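Local structure of uncharacterized protein from DUF364 family (Desulfitobacterium hafniense, 3L5O) at residues E138-K143 with E158-L163; V144-H149 with Y189-C194; P220-A225 with Q234-F239. The protein is of unknown function but combines enolase-like and Rossmann-like folds and possibly has a role in heavy-metal chelation. One frame throughout, in Å; residues are numbered along the deposited sequence.

In the fold
After the N-terminal antiparallel sheet and helices, the chain leaves the loop after helix 131-134 and enters strand 143-147. Contact 1 closes the short excursion through this strand and helix 153-157, bringing 158-163 back beside 138-143. Contact 2 starts within that excursion, at 144-149, but finds its partner only at 189-194, so the two cross; they touch where Asp162 O meets Val144 N and Lys143 O meets Tyr189 N. Contact 3 follows in series, closing the loop between strands 214-218 and 235-241, and meets contact 2 where Cys194 packs on Gly221 and Thr222. All three belong to one mixed sheet, contact 1 where strands 143-147 and 162-167 begin and contact 3 about 23 Å away, centre to centre.

Contact 1 (E138-K143 with E158-L163); sequences EVKGKK and EPICDL
Backbone hydrogen bonds fix Gly141 to Ile160 and Lys142 to Asp162. Gly141 N donates to Ile160 O (3.0 Å). The same oxygen also takes a CA-H...O contact from Lys140 CA at 3.3 Å, so it is approached by two neighbouring residues of one turn. Further along, Asp162 N returns a bond to Lys142 O, again 3.0 Å long. The 138-143 side is shaped by a type II turn from Val139 to Lys142, with Gly141 supplying the positive phi (75°) that its third position needs.

The apolar contact centres on Val139. Ile160 directs its CB at the turn, and Ile160 CD1 comes to 4.2 Å from Val139 CG2. Cys161 SG lies 4.4 Å from the same Val139 CG2 methyl. Leu157 of helix 153-157 and Tyr191 of the neighbouring strand also pack on Val139.

The charged interaction is looser and nearer to solvent. Lys143 starts with CG anti to the backbone N and runs out extended until chi4 (78°) bends it, bringing Lys143 NZ to 3.7 Å from Asp162 OD2, a long salt bridge. A water lies 2.9 Å from Asp162 O, but it is modelled too close to Lys143 NZ to be certain, and any bridge through it is doubtful.

Lys143 and Asp162 form the first parallel bridge between strands 143-147 and 162-167. With helix 153-157 connecting those strands, this is the base of a beta-alpha-beta crossover, the repeating element of a Rossmann-like fold.

Contact 2 (V144-H149 with Y189-C194); sequences VGVVGH and YVYITC
Tyr191, with Val144 and Val146 of the neighbouring strand, lines one apolar face of this strand pair. Tyr191 CG lies anti to the carbonyl carbon (chi1 -54°), which swings the ring back toward the start of strand 143-147; there Val144 CG1 meets the ring edge, 3.8 Å from Tyr191 CE1. Val146 CG2 approaches obliquely, 4.1 Å from Tyr191 CD1. On the other face Val147 CB lies 4.2 Å from Ile192 CG2, and Leu205 of helix 202-208 packs on both.

The strands run parallel, their axes 6° apart. This is the centre of the Rossmann-like sheet, with 189-193 on the opposite side of 143-147 from 162-167.

Four backbone hydrogen bonds hold the pair: Gly145 N to Tyr189 O, Tyr191 N to Gly145 O (2.9 Å), Val147 N to Tyr191 O, Thr193 N to Val147 O (2.8 Å). At the strand ends Gly148 leaves room for Thr193, whose CG2 stands 3.7 Å from Gly148 CA; a CB there would clash with Thr193 CB. Thr193 OG1 caps Ala195 N, and an imidazole, probably from the crystallisation liquor, comes within about 3 Å of this side chain at the nearest atoms. Tyr191 OH is hydrogen-bonded to Ser135 OG.

Contact 3 (P220-A225 with Q234-F239); sequences PGTPLA and QELSGF. With EDO (1,2-ethanediol), chain F.
Pro220 and Thr222 run beside Gly238 and Phe239 without one direct hydrogen bond between the two segments; a water sits between them instead. It accepts from Phe239 N (2.9 Å), and Pro220 O lies within hydrogen-bonding distance of it at 2.8 Å. It also lies against Thr222 O, too close for its exact position to be trusted.

Around the water the fit is snug. Pro220 CA meets Phe239 CB at 3.8 Å, and Gly238 leaves Thr222 O the space it needs, since a CB there would come within 3.1 Å of that oxygen. Thr222 turns its CG2 methyl to Leu236 CB (4.0 Å), while its OG1 is hydrogen-bonded to Gly219 O.

Leu236 points at the loop. With CG anti to the carbonyl carbon (chi1 -56°), Leu236 CD1 is set against both Pro223 O and Ala225 O, 3.6 Å from each, beside an inverse gamma turn centred on Leu224. An alanine here keeps the CB but loses the CD1 methyl, and would probably open a gap beside Pro223 O and Ala225 O.

Ethanediol O2, of a molecule probably from the crystallisation liquor, donates a hydrogen bond to Gly238 O (3.0 Å), and the diol is also hydrogen-bonded to Tyr260 OH.

Pro223 rests on helix 91-105. The whole is a helix-free connection between the parallel neighbours 214-218 and 235-241, folding back over the later strand of the Rossmann-like sheet.

Contact 1 (E138-K143 with E158-L163)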
loop_
_atom_site.group_PDB
_atom_site.type_symbol
_atom_site.label_atom_id
_atom_site.label_comp_id
_atom_site.label_asym_id
_atom_site.label_seq_id
_atom_site.Cartn_x
_atom_site.Cartn_y
_atom_site.Cartn_z
ATOM N N GLU A 138 2.455 -20.914 -8.603
ATOM C CA GLU A 138 2.541 -21.259 -7.191
ATOM C C GLU A 138 1.200 -21.542 -6.523
ATOM O O GLU A 138 1.111 -22.402 -5.653
ATOM C CB GLU A 138 3.198 -20.123 -6.444
ATOM C CG GLU A 138 3.848 -20.570 -5.164
ATOM C CD GLU A 138 4.529 -19.423 -4.488
ATOM O OE1 GLU A 138 3.884 -18.356 -4.404
ATOM O OE2 GLU A 138 5.694 -19.595 -4.064
ATOM N N VAL A 139 0.166 -20.811 -6.940
ATOM C CA VAL A 139 -1.145 -20.875 -6.307
ATOM C C VAL A 139 -2.097 -21.853 -6.969
ATOM O O VAL A 139 -3.229 -21.973 -6.527
ATOM C CB VAL A 139 -1.822 -19.481 -6.259
ATOM C CG1 VAL A 139 -0.938 -18.475 -5.552
ATOM C CG2 VAL A 139 -2.199 -18.989 -7.663
ATOM N N LYS A 140 -1.649 -22.535 -8.024
ATOM C CA LYS A 140 -2.473 -23.481 -8.754
ATOM C C LYS A 140 -2.990 -24.556 -7.808
ATOM O O LYS A 140 -2.198 -25.184 -7.117
ATOM C CB LYS A 140 -1.659 -24.178 -9.874
ATOM C CG LYS A 140 -1.611 -23.455 -11.227
ATOM C CD LYS A 140 -1.272 -24.441 -12.388
ATOM C CE LYS A 140 -1.852 -23.980 -13.750
ATOM N NZ LYS A 140 -1.344 -22.635 -14.182
ATOM N N GLY A 141 -4.306 -24.761 -7.794
ATOM C CA GLY A 141 -4.954 -25.755 -6.962
ATOM C C GLY A 141 -5.066 -25.403 -5.487
ATOM O O GLY A 141 -5.546 -26.200 -4.700
ATOM N N LYS A 142 -4.662 -24.198 -5.113
ATOM C CA LYS A 142 -4.589 -23.802 -3.711
ATOM C C LYS A 142 -5.708 -22.843 -3.361
ATOM O O LYS A 142 -6.402 -22.339 -4.234
ATOM C CB LYS A 142 -3.233 -23.172 -3.419
ATOM C CG LYS A 142 -2.048 -24.064 -3.735
ATOM C CD LYS A 142 -2.110 -25.376 -2.972
ATOM C CE LYS A 142 -0.746 -26.014 -2.881
ATOM N NZ LYS A 142 -0.836 -27.458 -2.483
ATOM N N LYS A 143 -5.915 -22.647 -2.074
ATOM C CA LYS A 143 -6.890 -21.680 -1.595
ATOM C C LYS A 143 -6.293 -20.278 -1.426
ATOM O O LYS A 143 -5.337 -20.055 -0.665
ATOM C CB LYS A 143 -7.543 -22.159 -0.300
ATOM C CG LYS A 143 -8.685 -21.251 0.152
ATOM C CD LYS A 143 -9.726 -21.966 1.042
ATOM C CE LYS A 143 -10.839 -20.992 1.533
ATOM N NZ LYS A 143 -11.845 -20.712 0.467
ATOM N N GLU A 158 -9.146 -16.928 -10.913
ATOM C CA GLU A 158 -10.242 -17.870 -10.677
ATOM C C GLU A 158 -10.149 -19.210 -11.444
ATOM O O GLU A 158 -10.488 -20.242 -10.866
ATOM C CB GLU A 158 -11.629 -17.242 -10.906
ATOM C CG GLU A 158 -12.807 -18.069 -10.340
ATOM C CD GLU A 158 -12.719 -18.382 -8.815
ATOM O OE1 GLU A 158 -12.007 -19.361 -8.395
ATOM O OE2 GLU A 158 -13.399 -17.670 -8.016
ATOM N N PRO A 159 -9.684 -19.216 -12.697
ATOM C CA PRO A 159 -9.561 -20.473 -13.457
ATOM C C PRO A 159 -8.552 -21.472 -12.878
ATOM O O PRO A 159 -8.749 -22.661 -13.062
ATOM C CB PRO A 159 -9.092 -20.003 -14.837
ATOM C CG PRO A 159 -9.392 -18.536 -14.875
ATOM C CD PRO A 159 -9.263 -18.056 -13.502
ATOM N N ILE A 160 -7.535 -20.992 -12.162
ATOM C CA ILE A 160 -6.435 -21.832 -11.666
ATOM C C ILE A 160 -6.399 -22.105 -10.162
ATOM O O ILE A 160 -5.587 -22.890 -9.722
ATOM C CB ILE A 160 -5.069 -21.224 -12.075
ATOM C CG1 ILE A 160 -4.799 -19.913 -11.353
ATOM C CG2 ILE A 160 -5.002 -21.050 -13.609
ATOM C CD1 ILE A 160 -3.463 -19.309 -11.698
ATOM N N CYS A 161 -7.243 -21.460 -9.370
ATOM C CA CYS A 161 -7.236 -21.681 -7.940
ATOM C C CYS A 161 -8.620 -21.507 -7.349
ATOM O O CYS A 161 -9.577 -21.179 -8.056
ATOM C CB CYS A 161 -6.208 -20.773 -7.259
ATOM S SG CYS A 161 -6.530 -18.972 -7.231
ATOM N N ASP A 162 -8.720 -21.798 -6.060
ATOM C CA ASP A 162 -9.912 -21.563 -5.258
ATOM C C ASP A 162 -9.792 -20.129 -4.686
ATOM O O ASP A 162 -9.175 -19.892 -3.651
ATOM C CB ASP A 162 -9.987 -22.636 -4.163
ATOM C CG ASP A 162 -11.179 -22.473 -3.223
ATOM O OD1 ASP A 162 -11.998 -21.545 -3.411
ATOM O OD2 ASP A 162 -11.350 -23.253 -2.245
ATOM N N LEU A 163 -10.398 -19.191 -5.395
ATOM C CA LEU A 163 -10.252 -17.761 -5.117
ATOM C C LEU A 163 -11.428 -17.207 -4.341
ATOM O O LEU A 163 -12.588 -17.446 -4.716
ATOM C CB LEU A 163 -10.134 -16.984 -6.437
ATOM C CG LEU A 163 -10.021 -15.448 -6.361
ATOM C CD1 LEU A 163 -8.754 -15.009 -5.700
ATOM C CD2 LEU A 163 -10.173 -14.880 -7.763
HETATM O O HOH W 1 -10.793 -19.206 -1.293
#

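Contact 2 (V144-H149 with Y189-C194)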
loop_
_atom_site.group_PDB
_atom_site.type_symbol
_atom_site.label_atom_id
_atom_site.label_comp_id
_atom_site.label_asym_id
_atom_site.label_seq_id
_atom_site.Cartn_x
_atom_site.Cartn_y
_atom_site.Cartn_z
ATOM N N VAL A 144 -6.875 -19.327 -2.134
ATOM C CA VAL A 144 -6.327 -17.964 -2.219
ATOM C C VAL A 144 -7.353 -16.911 -1.772
ATOM O O VAL A 144 -8.525 -16.922 -2.176
ATOM C CB VAL A 144 -5.868 -17.628 -3.661
ATOM C CG1 VAL A 144 -5.376 -16.188 -3.770
ATOM C CG2 VAL A 144 -4.798 -18.612 -4.127
ATOM N N GLY A 145 -6.913 -16.013 -0.909
ATOM C CA GLY A 145 -7.772 -14.965 -0.400
ATOM C C GLY A 145 -7.163 -13.638 -0.812
ATOM O O GLY A 145 -5.981 -13.421 -0.580
ATOM N N VAL A 146 -7.974 -12.759 -1.391
ATOM C CA VAL A 146 -7.564 -11.414 -1.810
ATOM C C VAL A 146 -8.455 -10.370 -1.143
ATOM O O VAL A 146 -9.666 -10.419 -1.273
ATOM C CB VAL A 146 -7.683 -11.233 -3.333
ATOM C CG1 VAL A 146 -7.319 -9.785 -3.725
ATOM C CG2 VAL A 146 -6.782 -12.237 -4.067
ATOM N N VAL A 147 -7.849 -9.416 -0.435
ATOM C CA VAL A 147 -8.581 -8.301 0.157
ATOM C C VAL A 147 -8.291 -7.028 -0.661
ATOM O O VAL A 147 -7.155 -6.619 -0.774
ATOM C CB VAL A 147 -8.160 -8.077 1.613
ATOM C CG1 VAL A 147 -8.919 -6.928 2.242
ATOM C CG2 VAL A 147 -8.338 -9.351 2.444
ATOM N N GLY A 148 -9.340 -6.442 -1.239
ATOM C CA GLY A 148 -9.240 -5.265 -2.064
ATOM C C GLY A 148 -9.756 -5.485 -3.451
ATOM O O GLY A 148 -10.025 -6.615 -3.899
ATOM N N HIS A 149 -9.909 -4.376 -4.143
ATOM C CA HIS A 149 -10.366 -4.384 -5.516
ATOM C C HIS A 149 -9.132 -4.279 -6.447
ATOM O O HIS A 149 -8.382 -3.301 -6.401
ATOM C CB HIS A 149 -11.354 -3.244 -5.752
ATOM C CG HIS A 149 -11.881 -3.203 -7.149
ATOM N ND1 HIS A 149 -11.641 -2.148 -8.007
ATOM C CD2 HIS A 149 -12.583 -4.118 -7.860
ATOM C CE1 HIS A 149 -12.199 -2.407 -9.179
ATOM N NE2 HIS A 149 -12.780 -3.592 -9.114
ATOM N N TYR A 189 -2.573 -18.808 0.456
ATOM C CA TYR A 189 -1.928 -17.578 -0.010
ATOM C C TYR A 189 -2.902 -16.436 0.165
ATOM O O TYR A 189 -4.081 -16.572 -0.149
ATOM C CB TYR A 189 -1.532 -17.667 -1.480
ATOM C CG TYR A 189 -0.452 -18.672 -1.726
ATOM C CD1 TYR A 189 0.885 -18.318 -1.590
ATOM C CD2 TYR A 189 -0.758 -20.005 -2.031
ATOM C CE1 TYR A 189 1.893 -19.242 -1.783
ATOM C CE2 TYR A 189 0.268 -20.960 -2.225
ATOM C CZ TYR A 189 1.584 -20.556 -2.080
ATOM O OH TYR A 189 2.612 -21.449 -2.253
ATOM N N VAL A 190 -2.403 -15.310 0.650
ATOM C CA VAL A 190 -3.238 -14.124 0.878
ATOM C C VAL A 190 -2.575 -12.881 0.294
ATOM O O VAL A 190 -1.386 -12.660 0.484
ATOM C CB VAL A 190 -3.494 -13.922 2.388
ATOM C CG1 VAL A 190 -4.282 -12.662 2.632
ATOM C CG2 VAL A 190 -4.215 -15.130 2.963
ATOM N N TYR A 191 -3.352 -12.092 -0.433
ATOM C CA TYR A 191 -2.954 -10.769 -0.912
ATOM C C TYR A 191 -3.861 -9.707 -0.313
ATOM O O TYR A 191 -5.089 -9.840 -0.345
ATOM C CB TYR A 191 -3.080 -10.697 -2.447
ATOM C CG TYR A 191 -2.336 -11.792 -3.127
ATOM C CD1 TYR A 191 -2.890 -13.078 -3.189
ATOM C CD2 TYR A 191 -1.073 -11.583 -3.677
ATOM C CE1 TYR A 191 -2.219 -14.119 -3.768
ATOM C CE2 TYR A 191 -0.387 -12.640 -4.296
ATOM C CZ TYR A 191 -0.972 -13.910 -4.324
ATOM O OH TYR A 191 -0.341 -14.994 -4.888
ATOM N N ILE A 192 -3.274 -8.624 0.179
ATOM C CA ILE A 192 -4.026 -7.587 0.839
ATOM C C ILE A 192 -3.647 -6.239 0.233
ATOM O O ILE A 192 -2.471 -5.872 0.188
ATOM C CB ILE A 192 -3.741 -7.559 2.360
ATOM C CG1 ILE A 192 -4.040 -8.906 3.029
ATOM C CG2 ILE A 192 -4.568 -6.461 3.056
ATOM C CD1 ILE A 192 -3.377 -9.039 4.410
ATOM N N THR A 193 -4.653 -5.497 -0.193
ATOM C CA THR A 193 -4.464 -4.131 -0.592
ATOM C C THR A 193 -3.795 -3.235 0.471
ATOM O O THR A 193 -4.068 -3.312 1.678
ATOM C CB THR A 193 -5.788 -3.500 -0.996
ATOM O OG1 THR A 193 -5.563 -2.121 -1.302
ATOM C CG2 THR A 193 -6.836 -3.494 0.195
ATOM N N CYS A 194 -2.936 -2.351 -0.009
ATOM C CA CYS A 194 -2.206 -1.430 0.870
ATOM C C CYS A 194 -3.198 -0.415 1.478
ATOM O O CYS A 194 -2.871 0.242 2.461
ATOM C CB CYS A 194 -1.103 -0.727 0.080
ATOM S SG CYS A 194 -1.734 0.262 -1.308
#

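Contact 3 (P220-A225 with Q234-F239)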
loop_
_atom_site.group_PDB
_atom_site.type_symbol
_atom_site.label_atom_id
_atom_site.label_comp_id
_atom_site.label_asym_id
_atom_site.label_seq_id
_atom_site.Cartn_x
_atom_site.Cartn_y
_atom_site.Cartn_z
ATOM N N PRO A 220 0.020 0.633 -5.089
ATOM C CA PRO A 220 0.903 1.796 -5.170
ATOM C C PRO A 220 1.323 2.409 -3.827
ATOM O O PRO A 220 2.413 2.997 -3.744
ATOM C CB PRO A 220 0.055 2.794 -5.961
ATOM C CG PRO A 220 -0.869 1.956 -6.743
ATOM C CD PRO A 220 -1.232 0.842 -5.850
ATOM N N GLY A 221 0.472 2.262 -2.809
ATOM C CA GLY A 221 0.714 2.722 -1.461
ATOM C C GLY A 221 1.409 1.734 -0.522
ATOM O O GLY A 221 1.458 1.944 0.694
ATOM N N THR A 222 2.001 0.691 -1.082
ATOM C CA THR A 222 2.772 -0.266 -0.312
ATOM C C THR A 222 4.158 0.312 -0.046
ATOM O O THR A 222 4.866 0.693 -0.993
ATOM C CB THR A 222 2.930 -1.554 -1.105
ATOM O OG1 THR A 222 1.625 -2.103 -1.401
ATOM C CG2 THR A 222 3.674 -2.597 -0.287
ATOM N N PRO A 223 4.529 0.411 1.231
ATOM C CA PRO A 223 5.900 0.772 1.598
ATOM C C PRO A 223 6.872 -0.362 1.335
ATOM O O PRO A 223 6.598 -1.508 1.689
ATOM C CB PRO A 223 5.796 1.102 3.109
ATOM C CG PRO A 223 4.345 1.048 3.470
ATOM C CD PRO A 223 3.665 0.238 2.416
ATOM N N LEU A 224 8.003 -0.033 0.729
ATOM C CA LEU A 224 9.012 -1.000 0.368
ATOM C C LEU A 224 10.014 -1.117 1.512
ATOM O O LEU A 224 11.223 -0.860 1.363
ATOM C CB LEU A 224 9.645 -0.586 -0.961
ATOM C CG LEU A 224 8.652 -0.591 -2.148
ATOM C CD1 LEU A 224 9.218 0.136 -3.337
ATOM C CD2 LEU A 224 8.237 -2.010 -2.570
ATOM N N ALA A 225 9.464 -1.540 2.651
ATOM C CA ALA A 225 10.061 -1.433 3.966
ATOM C C ALA A 225 10.263 -2.851 4.502
ATOM O O ALA A 225 9.328 -3.452 5.072
ATOM C CB ALA A 225 9.127 -0.673 4.871
ATOM N N GLN A 234 5.306 -11.486 4.099
ATOM C CA GLN A 234 6.407 -12.141 3.389
ATOM C C GLN A 234 6.688 -11.571 1.997
ATOM O O GLN A 234 7.660 -11.960 1.358
ATOM C CB GLN A 234 6.187 -13.648 3.307
ATOM C CG GLN A 234 6.131 -14.333 4.664
ATOM C CD GLN A 234 4.781 -14.184 5.345
ATOM O OE1 GLN A 234 3.753 -14.485 4.757
ATOM N NE2 GLN A 234 4.793 -13.741 6.605
ATOM N N GLU A 235 5.859 -10.644 1.523
ATOM C CA GLU A 235 6.122 -9.991 0.241
ATOM C C GLU A 235 5.448 -8.627 0.166
ATOM O O GLU A 235 4.361 -8.399 0.695
ATOM C CB GLU A 235 5.677 -10.879 -0.945
ATOM C CG GLU A 235 5.879 -10.259 -2.341
ATOM C CD GLU A 235 5.419 -11.173 -3.485
ATOM O OE1 GLU A 235 5.981 -12.254 -3.636
ATOM O OE2 GLU A 235 4.503 -10.800 -4.247
ATOM N N LEU A 236 6.106 -7.720 -0.529
ATOM C CA LEU A 236 5.611 -6.376 -0.700
ATOM C C LEU A 236 5.696 -6.040 -2.165
ATOM O O LEU A 236 6.767 -6.058 -2.764
ATOM C CB LEU A 236 6.453 -5.387 0.112
ATOM C CG LEU A 236 6.568 -5.680 1.605
ATOM C CD1 LEU A 236 7.696 -4.859 2.201
ATOM C CD2 LEU A 236 5.255 -5.445 2.324
ATOM N N SER A 237 4.546 -5.751 -2.748
ATOM C CA SER A 237 4.439 -5.462 -4.168
ATOM C C SER A 237 3.926 -4.050 -4.339
ATOM O O SER A 237 2.743 -3.810 -4.213
ATOM C CB SER A 237 3.481 -6.462 -4.822
ATOM O OG SER A 237 4.059 -7.753 -4.857
ATOM N N GLY A 238 4.819 -3.120 -4.611
ATOM C CA GLY A 238 4.435 -1.733 -4.761
ATOM C C GLY A 238 4.874 -1.108 -6.064
ATOM O O GLY A 238 4.832 -1.714 -7.123
ATOM N N PHE A 239 5.361 0.112 -5.950
ATOM C CA PHE A 239 5.458 1.023 -7.072
ATOM C C PHE A 239 6.604 2.010 -6.807
ATOM O O PHE A 239 6.694 2.586 -5.734
ATOM C CB PHE A 239 4.130 1.771 -7.230
ATOM C CG PHE A 239 4.074 2.655 -8.437
ATOM C CD1 PHE A 239 3.976 2.103 -9.701
ATOM C CD2 PHE A 239 4.120 4.037 -8.304
ATOM C CE1 PHE A 239 3.934 2.900 -10.822
ATOM C CE2 PHE A 239 4.072 4.850 -9.416
ATOM C CZ PHE A 239 3.973 4.284 -10.681
HETATM C C1 EDO F . 1.337 -3.113 -7.357
HETATM O O1 EDO F . 1.014 -1.829 -7.870
HETATM C C2 EDO F . 2.175 -3.950 -8.313
HETATM O O2 EDO F . 3.454 -4.309 -7.789
HETATM O O HOH W 2 4.592 1.248 -3.362
#